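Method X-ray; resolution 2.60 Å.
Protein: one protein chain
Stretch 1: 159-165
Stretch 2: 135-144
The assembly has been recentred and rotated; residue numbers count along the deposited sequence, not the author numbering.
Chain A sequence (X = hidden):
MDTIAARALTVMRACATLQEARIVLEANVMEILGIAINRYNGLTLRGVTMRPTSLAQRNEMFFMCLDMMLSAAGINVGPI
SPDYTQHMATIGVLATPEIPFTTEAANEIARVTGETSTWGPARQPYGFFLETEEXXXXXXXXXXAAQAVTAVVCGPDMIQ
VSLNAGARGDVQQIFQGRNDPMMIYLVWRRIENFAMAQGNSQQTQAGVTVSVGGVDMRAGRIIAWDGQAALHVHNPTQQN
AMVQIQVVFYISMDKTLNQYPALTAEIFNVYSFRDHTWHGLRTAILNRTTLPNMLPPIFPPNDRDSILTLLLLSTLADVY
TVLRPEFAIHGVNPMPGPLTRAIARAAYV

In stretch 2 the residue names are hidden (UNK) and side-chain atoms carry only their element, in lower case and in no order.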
# COMPACT_ATOMS: atom_id res chain seq x y z
N ILE A 159 1.46 -5.43 25.80
CA ILE A 159 1.94 -5.89 27.10
C ILE A 159 1.03 -5.25 28.15
O ILE A 159 0.35 -4.23 27.89
CB ILE A 159 3.41 -5.52 27.42
CG1 ILE A 159 3.54 -4.05 27.77
CG2 ILE A 159 4.34 -5.95 26.31
CD1 ILE A 159 4.73 -3.77 28.63
N GLN A 160 0.97 -5.88 29.32
CA GLN A 160 0.19 -5.36 30.46
C GLN A 160 1.11 -5.49 31.65
O GLN A 160 2.00 -6.36 31.66
CB GLN A 160 -1.11 -6.12 30.71
CG GLN A 160 -0.92 -7.60 30.91
CD GLN A 160 -2.21 -8.38 30.76
OE1 GLN A 160 -3.23 -7.84 30.35
NE2 GLN A 160 -2.16 -9.66 31.06
N VAL A 161 0.98 -4.53 32.56
CA VAL A 161 1.81 -4.47 33.75
C VAL A 161 0.87 -4.47 34.96
O VAL A 161 -0.13 -3.71 34.97
CB VAL A 161 2.63 -3.15 33.79
CG1 VAL A 161 3.72 -3.22 34.81
CG2 VAL A 161 3.18 -2.83 32.46
N SER A 162 1.16 -5.34 35.94
CA SER A 162 0.40 -5.43 37.20
C SER A 162 1.24 -4.67 38.23
O SER A 162 2.44 -4.93 38.39
CB SER A 162 0.30 -6.87 37.70
OG SER A 162 -0.35 -7.72 36.78
N LEU A 163 0.62 -3.73 38.93
CA LEU A 163 1.33 -2.97 39.96
C LEU A 163 0.69 -3.14 41.36
O LEU A 163 -0.55 -2.98 41.51
CB LEU A 163 1.28 -1.46 39.65
CG LEU A 163 1.84 -0.66 38.48
CD1 LEU A 163 3.35 -0.68 38.51
CD2 LEU A 163 1.29 -1.18 37.18
N ASN A 164 1.50 -3.47 42.37
CA ASN A 164 1.01 -3.56 43.76
C ASN A 164 0.73 -2.11 44.21
O ASN A 164 1.24 -1.15 43.60
CB ASN A 164 2.05 -4.18 44.70
CG ASN A 164 1.99 -5.70 44.73
OD1 ASN A 164 0.92 -6.30 44.64
ND2 ASN A 164 3.15 -6.33 44.89
N ALA A 165 -0.09 -1.94 45.26
CA ALA A 165 -0.39 -0.59 45.74
C ALA A 165 0.93 0.10 46.09
O ALA A 165 1.86 -0.53 46.65
CB ALA A 165 -1.28 -0.65 46.93
N UNK A 135 2.14 -16.33 25.92
CA UNK A 135 1.30 -15.16 26.04
C UNK A 135 0.43 -15.32 27.33
O UNK A 135 0.15 -16.45 27.76
c UNK A 135 0.45 -14.97 24.77
o UNK A 135 -0.22 -13.70 24.80
c UNK A 135 -0.58 -16.11 24.63
N UNK A 136 0.03 -14.21 27.93
CA UNK A 136 -0.78 -14.18 29.15
C UNK A 136 -2.17 -13.66 28.91
O UNK A 136 -2.32 -12.68 28.20
c UNK A 136 2.24 -14.14 29.96
c UNK A 136 1.17 -14.19 32.10
c UNK A 136 -0.11 -13.26 30.15
c UNK A 136 3.37 -14.78 30.50
c UNK A 136 1.13 -13.84 30.75
c UNK A 136 3.39 -15.11 31.83
c UNK A 136 2.29 -14.82 32.65
N UNK A 137 -3.19 -14.27 29.52
CA UNK A 137 -4.57 -13.79 29.33
C UNK A 137 -4.67 -12.29 29.56
O UNK A 137 -4.22 -11.76 30.60
n UNK A 137 -9.21 -14.63 30.63
o UNK A 137 -7.65 -14.50 32.21
c UNK A 137 -6.97 -13.94 30.00
c UNK A 137 -7.98 -14.39 31.04
c UNK A 137 -5.57 -14.46 30.24
N UNK A 138 -5.22 -11.59 28.58
CA UNK A 138 -5.34 -10.13 28.73
C UNK A 138 -6.26 -9.71 29.87
O UNK A 138 -7.35 -10.25 30.04
c UNK A 138 -5.89 -9.68 27.36
c UNK A 138 -6.53 -10.94 26.80
c UNK A 138 -5.60 -12.02 27.22
N UNK A 139 -5.78 -8.76 30.66
CA UNK A 139 -6.57 -8.21 31.74
C UNK A 139 -6.72 -9.06 32.99
O UNK A 139 -7.70 -8.88 33.71
N UNK A 140 -5.84 -10.04 33.17
CA UNK A 140 -5.86 -10.87 34.35
C UNK A 140 -4.53 -10.63 35.04
O UNK A 140 -3.47 -10.63 34.41
c UNK A 140 -5.57 -13.26 35.17
c UNK A 140 -8.22 -15.16 35.95
c UNK A 140 -5.98 -14.70 34.98
n UNK A 140 -7.43 -14.79 34.94
n UNK A 140 -9.54 -15.09 35.79
c UNK A 140 -6.06 -12.36 34.04
n UNK A 140 -7.72 -15.52 37.12
N UNK A 141 -4.65 -10.34 36.33
CA UNK A 141 -3.54 -10.05 37.21
C UNK A 141 -2.51 -11.16 37.24
O UNK A 141 -2.83 -12.36 37.16
c UNK A 141 -1.14 -6.26 41.33
c UNK A 141 -4.11 -9.81 38.60
c UNK A 141 -3.08 -9.58 39.65
c UNK A 141 -2.56 -8.31 40.08
c UNK A 141 -2.83 -6.98 39.71
c UNK A 141 -0.86 -7.55 41.70
n UNK A 141 -1.50 -9.93 41.23
c UNK A 141 -2.12 -5.96 40.34
c UNK A 141 -2.40 -10.54 40.38
c UNK A 141 -1.57 -8.57 41.07
N UNK A 142 -1.26 -10.76 37.32
CA UNK A 142 -0.17 -11.74 37.40
C UNK A 142 1.09 -11.05 37.86
O UNK A 142 1.57 -10.09 37.23
c UNK A 142 1.17 -13.44 36.15
c UNK A 142 3.55 -13.92 36.12
c UNK A 142 0.05 -12.47 36.10
c UNK A 142 1.97 -15.73 36.38
c UNK A 142 3.29 -15.29 36.28
c UNK A 142 0.92 -14.81 36.31
c UNK A 142 2.49 -13.01 36.05
N UNK A 143 1.55 -11.50 39.02
CA UNK A 143 2.73 -10.95 39.65
C UNK A 143 3.73 -12.06 39.90
O UNK A 143 3.37 -13.11 40.41
c UNK A 143 2.24 -7.23 41.16
c UNK A 143 3.49 -9.64 41.64
c UNK A 143 2.34 -10.29 40.95
s UNK A 143 3.83 -8.03 41.01
N UNK A 144 4.95 -11.86 39.44
CA UNK A 144 6.00 -12.83 39.60
C UNK A 144 6.45 -12.77 41.06
O UNK A 144 6.54 -11.68 41.65
n UNK A 144 7.01 -13.97 33.62
c UNK A 144 8.60 -13.47 36.91
c UNK A 144 7.95 -13.71 38.26
n UNK A 144 7.79 -13.98 35.80
c UNK A 144 7.14 -12.51 38.64
c UNK A 144 7.66 -13.36 34.62
n UNK A 144 8.27 -12.19 34.40

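Position 135 carries three side-chain atoms: one carbon bearing one oxygen and one carbon. It lies in a strand and makes no contact with stretch 1. This branched hydroxyl side chain is threonine, Thr135.

Position 136 has one carbon followed by a six-membered ring of carbons, with no oxygen attached to the ring. Its CB lies 4.2 Å from Gln160 NE2, and its ring leads away from stretch 1. It is phenylalanine, Phe136.

Position 137 has three carbons, the third carrying one oxygen and one nitrogen. Its CA-to-CB bond points away, but the backbone O of position 137 accepts a hydrogen bond from Gln160 NE2 at 3.0 Å. The terminal amide after two methylenes marks glutamine, Gln137.

At position 138 three carbons close a ring onto the backbone nitrogen. The CA of position 138 sits 3.5 Å from Gln160 OE1. The closed ring defines proline, Pro138.

Position 139 has no side-chain atoms. The backbone N of position 139 donates a nearly straight hydrogen bond to Gln160 OE1, at 2.7 Å. The residue is glycine, Gly139. Its phi of 75° by itself favours this residue.

Position 140 shows three carbons, a nitrogen, then a carbon with two more nitrogens. Its CA-to-CB bond points away from stretch 1. The guanidinium group identifies arginine. Arg140 NE donates to Gln137 OE1 at 2.8 Å. Arg140 closes a type II turn begun at Gln137, with a weak backbone bond from Arg140 N to Gln137 O at 3.5 Å.

Position 141 has one carbon and fused five- and six-membered rings holding eight carbons and one nitrogen. One face of its ring system lies against Ser162 CB. Only tryptophan fits. Ser162 CB is 3.7 Å from the centroid of the six-membered ring of Trp141, in a CH-pi contact. At the ring edge, Leu163 O approaches Trp141 CH2 to 3.3 Å.

Position 142 again has one carbon and a six-carbon ring. Its ring leads away, while the backbone O of position 142 accepts a hydrogen bond from Ser162 OG at 3.1 Å. It is phenylalanine, Phe142.

Position 143 is an unbranched chain of two carbons, sulfur and carbon. Its terminal carbon lies near Ser162 O and Asn164 OD1. It is methionine. Met143 CE reaches Ser162 O at 3.6 Å and Asn164 OD1 at 3.8 Å.

Position 144 repeats the guanidinium pattern. It is exposed, poorly ordered and out of reach. It is arginine, Arg144.

The contact has two parts. The Gln160 amide holds the turn through both its polar atoms, NE2 donating and OE1 accepting. Farther along, Ser162 combines its hydroxyl bond with packing on Trp141, while Met143 adds van der Waals contact. Stretch 1 thus uses side chains to bind backbone groups of the loop.

Stretch 2, residues 135-144: TFQPGRWFMR
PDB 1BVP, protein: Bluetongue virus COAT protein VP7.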